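Local coordinates for protein type IV pilus biogenesis factor PilY1 (Pseudomonas aeruginosa, PDB 3HX6) that primes type IV pilus assembly and supports twitching motility and host-cell adhesion, with calcium binding and release apparently needed for motility and regulation of pilus retraction, at residues 343-355 with 445-457. The protein carries 3 engineered substitutions. Numbering follows the deposited sequence.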
# COMPACT_ATOMS: atom_id res chain seq x y z
N TYR A 343 8.45 2.97 -28.10
CA TYR A 343 8.88 2.60 -26.76
C TYR A 343 10.35 2.24 -26.70
O TYR A 343 10.95 1.83 -27.69
CB TYR A 343 8.09 1.38 -26.27
CG TYR A 343 6.69 1.68 -25.79
CD1 TYR A 343 5.65 1.88 -26.69
CD2 TYR A 343 6.41 1.74 -24.42
CE1 TYR A 343 4.35 2.14 -26.24
CE2 TYR A 343 5.12 2.01 -23.96
CZ TYR A 343 4.10 2.20 -24.88
OH TYR A 343 2.82 2.45 -24.43
N ILE A 344 10.92 2.40 -25.51
CA ILE A 344 12.30 2.04 -25.31
C ILE A 344 12.24 0.63 -24.74
O ILE A 344 11.64 0.40 -23.69
CB ILE A 344 13.00 3.00 -24.31
CG1 ILE A 344 13.05 4.40 -24.92
CG2 ILE A 344 14.41 2.49 -23.98
CD1 ILE A 344 13.60 5.48 -24.00
N VAL A 345 12.83 -0.32 -25.45
CA VAL A 345 12.85 -1.71 -25.02
C VAL A 345 14.14 -1.94 -24.24
O VAL A 345 15.24 -1.82 -24.77
CB VAL A 345 12.80 -2.65 -26.23
CG1 VAL A 345 12.66 -4.09 -25.77
CG2 VAL A 345 11.64 -2.26 -27.15
N ILE A 346 13.99 -2.27 -22.96
CA ILE A 346 15.15 -2.48 -22.10
C ILE A 346 15.38 -3.97 -21.84
O ILE A 346 14.46 -4.69 -21.46
CB ILE A 346 14.96 -1.74 -20.76
CG1 ILE A 346 14.70 -0.25 -21.04
CG2 ILE A 346 16.20 -1.92 -19.88
CD1 ILE A 346 14.36 0.57 -19.81
N PHE A 347 16.61 -4.42 -22.04
CA PHE A 347 16.96 -5.81 -21.81
C PHE A 347 18.43 -5.95 -21.46
O PHE A 347 19.26 -5.16 -21.91
CB PHE A 347 16.63 -6.67 -23.05
CG PHE A 347 17.21 -6.12 -24.33
CD1 PHE A 347 16.60 -5.05 -24.98
CD2 PHE A 347 18.36 -6.68 -24.88
CE1 PHE A 347 17.14 -4.54 -26.16
CE2 PHE A 347 18.90 -6.17 -26.07
CZ PHE A 347 18.29 -5.10 -26.71
N GLY A 348 18.74 -6.95 -20.64
CA GLY A 348 20.11 -7.17 -20.23
C GLY A 348 20.55 -8.56 -20.65
O GLY A 348 19.72 -9.44 -20.88
N THR A 349 21.86 -8.77 -20.73
CA THR A 349 22.35 -10.07 -21.16
C THR A 349 22.91 -10.91 -20.03
O THR A 349 23.28 -10.39 -18.97
CB THR A 349 23.41 -9.89 -22.27
OG1 THR A 349 24.56 -9.22 -21.73
CG2 THR A 349 22.84 -9.05 -23.41
N GLY A 350 22.96 -12.21 -20.27
CA GLY A 350 23.47 -13.15 -19.29
C GLY A 350 22.82 -14.51 -19.45
O GLY A 350 21.77 -14.62 -20.09
N LYS A 351 23.44 -15.54 -18.90
CA LYS A 351 22.90 -16.89 -18.97
C LYS A 351 23.46 -17.62 -17.76
O LYS A 351 24.62 -17.45 -17.40
CB LYS A 351 23.26 -17.58 -20.29
CG LYS A 351 24.64 -18.18 -20.41
CD LYS A 351 24.81 -18.76 -21.83
CE LYS A 351 26.06 -19.61 -21.97
NZ LYS A 351 25.93 -20.89 -21.23
N TYR A 352 22.61 -18.42 -17.12
CA TYR A 352 22.99 -19.09 -15.88
C TYR A 352 22.41 -20.49 -15.74
O TYR A 352 22.50 -21.08 -14.67
CB TYR A 352 22.47 -18.22 -14.73
CG TYR A 352 23.16 -18.34 -13.39
CD1 TYR A 352 22.43 -18.17 -12.22
CD2 TYR A 352 24.54 -18.54 -13.30
CE1 TYR A 352 23.06 -18.17 -10.98
CE2 TYR A 352 25.17 -18.54 -12.05
CZ TYR A 352 24.42 -18.36 -10.90
OH TYR A 352 25.01 -18.35 -9.65
N PHE A 353 21.81 -21.03 -16.80
CA PHE A 353 21.17 -22.34 -16.69
C PHE A 353 22.06 -23.57 -16.70
O PHE A 353 21.69 -24.60 -16.14
CB PHE A 353 20.07 -22.50 -17.75
CG PHE A 353 20.56 -22.60 -19.16
CD1 PHE A 353 20.68 -23.84 -19.78
CD2 PHE A 353 20.89 -21.46 -19.88
CE1 PHE A 353 21.11 -23.94 -21.10
CE2 PHE A 353 21.33 -21.55 -21.19
CZ PHE A 353 21.44 -22.80 -21.81
N GLU A 354 23.24 -23.49 -17.32
CA GLU A 354 24.13 -24.64 -17.35
C GLU A 354 25.09 -24.64 -16.17
O GLU A 354 25.40 -23.59 -15.62
CB GLU A 354 24.90 -24.67 -18.66
CG GLU A 354 24.06 -25.13 -19.83
CD GLU A 354 24.78 -24.98 -21.15
OE1 GLU A 354 24.29 -25.56 -22.16
OE2 GLU A 354 25.82 -24.29 -21.19
N ASN A 355 25.58 -25.82 -15.79
CA ASN A 355 26.51 -25.92 -14.68
C ASN A 355 27.70 -25.02 -14.90
O ASN A 355 28.13 -24.30 -14.01
CB ASN A 355 26.99 -27.36 -14.48
CG ASN A 355 26.01 -28.20 -13.69
OD1 ASN A 355 25.00 -27.68 -13.20
ND2 ASN A 355 26.29 -29.49 -13.56
N LYS A 445 33.99 -8.91 -14.23
CA LYS A 445 33.76 -9.82 -13.12
C LYS A 445 32.70 -10.85 -13.51
O LYS A 445 32.34 -11.72 -12.72
CB LYS A 445 33.28 -9.06 -11.88
CG LYS A 445 34.32 -8.15 -11.23
CD LYS A 445 35.56 -8.94 -10.80
CE LYS A 445 36.29 -8.25 -9.66
NZ LYS A 445 36.60 -6.83 -9.96
N GLY A 446 32.19 -10.74 -14.73
CA GLY A 446 31.17 -11.66 -15.17
C GLY A 446 29.80 -11.31 -14.60
O GLY A 446 28.95 -12.18 -14.42
N GLU A 447 29.60 -10.03 -14.29
CA GLU A 447 28.31 -9.60 -13.76
C GLU A 447 27.30 -9.76 -14.90
O GLU A 447 27.59 -9.42 -16.05
CB GLU A 447 28.38 -8.13 -13.32
CG GLU A 447 27.07 -7.57 -12.75
CD GLU A 447 27.21 -6.14 -12.26
OE1 GLU A 447 28.31 -5.57 -12.41
OE2 GLU A 447 26.23 -5.57 -11.73
N MET A 448 26.13 -10.29 -14.59
CA MET A 448 25.13 -10.47 -15.64
C MET A 448 23.70 -10.32 -15.15
O MET A 448 23.43 -10.30 -13.96
CB MET A 448 25.32 -11.84 -16.29
CG MET A 448 25.38 -12.98 -15.31
SD MET A 448 25.69 -14.56 -16.10
CE MET A 448 24.65 -15.60 -15.12
N LEU A 449 22.79 -10.19 -16.11
CA LEU A 449 21.37 -10.06 -15.80
C LEU A 449 20.62 -11.35 -16.11
O LEU A 449 20.63 -11.81 -17.25
CB LEU A 449 20.74 -8.94 -16.64
CG LEU A 449 19.27 -8.68 -16.31
CD1 LEU A 449 19.22 -7.85 -15.04
CD2 LEU A 449 18.56 -7.96 -17.44
N ILE A 450 19.99 -11.96 -15.11
CA ILE A 450 19.20 -13.15 -15.41
C ILE A 450 17.77 -13.00 -14.86
O ILE A 450 16.87 -13.71 -15.30
CB ILE A 450 19.84 -14.47 -14.88
CG1 ILE A 450 19.62 -14.63 -13.38
CG2 ILE A 450 21.32 -14.53 -15.24
CD1 ILE A 450 20.48 -13.76 -12.53
N GLU A 451 17.57 -12.07 -13.94
CA GLU A 451 16.25 -11.82 -13.34
C GLU A 451 15.50 -10.69 -14.05
O GLU A 451 16.12 -9.75 -14.54
CB GLU A 451 16.39 -11.44 -11.86
CG GLU A 451 17.00 -12.53 -10.98
CD GLU A 451 16.09 -13.73 -10.84
OE1 GLU A 451 14.94 -13.54 -10.40
OE2 GLU A 451 16.52 -14.85 -11.18
N ASP A 452 14.17 -10.79 -14.09
CA ASP A 452 13.37 -9.76 -14.73
C ASP A 452 13.53 -8.42 -14.02
O ASP A 452 13.88 -8.36 -12.84
CB ASP A 452 11.89 -10.17 -14.75
CG ASP A 452 11.62 -11.32 -15.69
OD1 ASP A 452 12.59 -11.87 -16.28
OD2 ASP A 452 10.44 -11.69 -15.84
N MET A 453 13.27 -7.35 -14.76
CA MET A 453 13.41 -6.01 -14.24
C MET A 453 12.06 -5.36 -13.99
O MET A 453 11.02 -5.89 -14.40
CB MET A 453 14.21 -5.16 -15.22
CG MET A 453 15.50 -5.82 -15.68
SD MET A 453 16.38 -4.76 -16.85
CE MET A 453 15.75 -5.36 -18.41
N ILE A 454 12.08 -4.21 -13.34
CA ILE A 454 10.85 -3.48 -13.03
C ILE A 454 10.96 -2.03 -13.46
O ILE A 454 11.79 -1.28 -12.96
CB ILE A 454 10.57 -3.50 -11.51
CG1 ILE A 454 10.50 -4.95 -11.02
CG2 ILE A 454 9.26 -2.77 -11.21
CD1 ILE A 454 10.69 -5.09 -9.50
N ALA A 455 10.11 -1.64 -14.41
CA ALA A 455 10.10 -0.28 -14.90
C ALA A 455 8.88 0.41 -14.29
O ALA A 455 7.76 -0.05 -14.45
CB ALA A 455 10.01 -0.26 -16.42
N ILE A 456 9.12 1.50 -13.57
CA ILE A 456 8.03 2.24 -12.93
C ILE A 456 8.34 3.72 -12.96
O ILE A 456 9.47 4.13 -12.67
CB ILE A 456 7.82 1.77 -11.46
CG1 ILE A 456 6.71 2.59 -10.80
CG2 ILE A 456 9.12 1.90 -10.68
CD1 ILE A 456 6.31 2.10 -9.42
N GLY A 457 7.35 4.53 -13.31
CA GLY A 457 7.57 5.96 -13.39
C GLY A 457 8.75 6.27 -14.29
O GLY A 457 8.79 5.84 -15.44
O HOH W 1 19.36 -11.80 -19.51
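M448 lies against the backbone that runs from T349 to Y352, and its side chain offers a worked example of how a flexible thioether fits itself to an irregular surface. M448 CB lies 3.7 Å from T349 O and about as far from G350 CA. With chi1 at 51°, CG sits between the backbone N and the carbonyl carbon, and an extended chi2 carries SD to within 3.3 Å of K351 O. A bend at chi3 (-142°) then brings CE against that same oxygen, in an approach so close that its details are doubtful, and onto Y352, 3.4 Å from its CB and obliquely against ring atoms CG and CD2, the two side chains crossing at about a right angle. CG2 of I450 reaches the same CB, while Y352 and I450 both also touch I465 of strand 459-466.

Beside this methionine, L449 N donates a nearly straight hydrogen bond of 2.9 Å to T349 O, and one water donates to both G348 O and L449 O. L449 CD2 presses on G348 CA at 3.3 Å, a tight fit against a residue without a side chain. Further along, M453 CE lies 3.4 Å from I346 O, beside F347 CA, and also touches I346 CG2.

The contact thus joins the end of strand 343-348 and the loop after it, in the beta-propeller domain, to the loop leading into strand 454-456. Its chemistry implies a buried seam in which methionine and leucine side chains pack mostly on main-chain atoms, with one direct backbone bond and a bridging water satisfying main-chain polar groups.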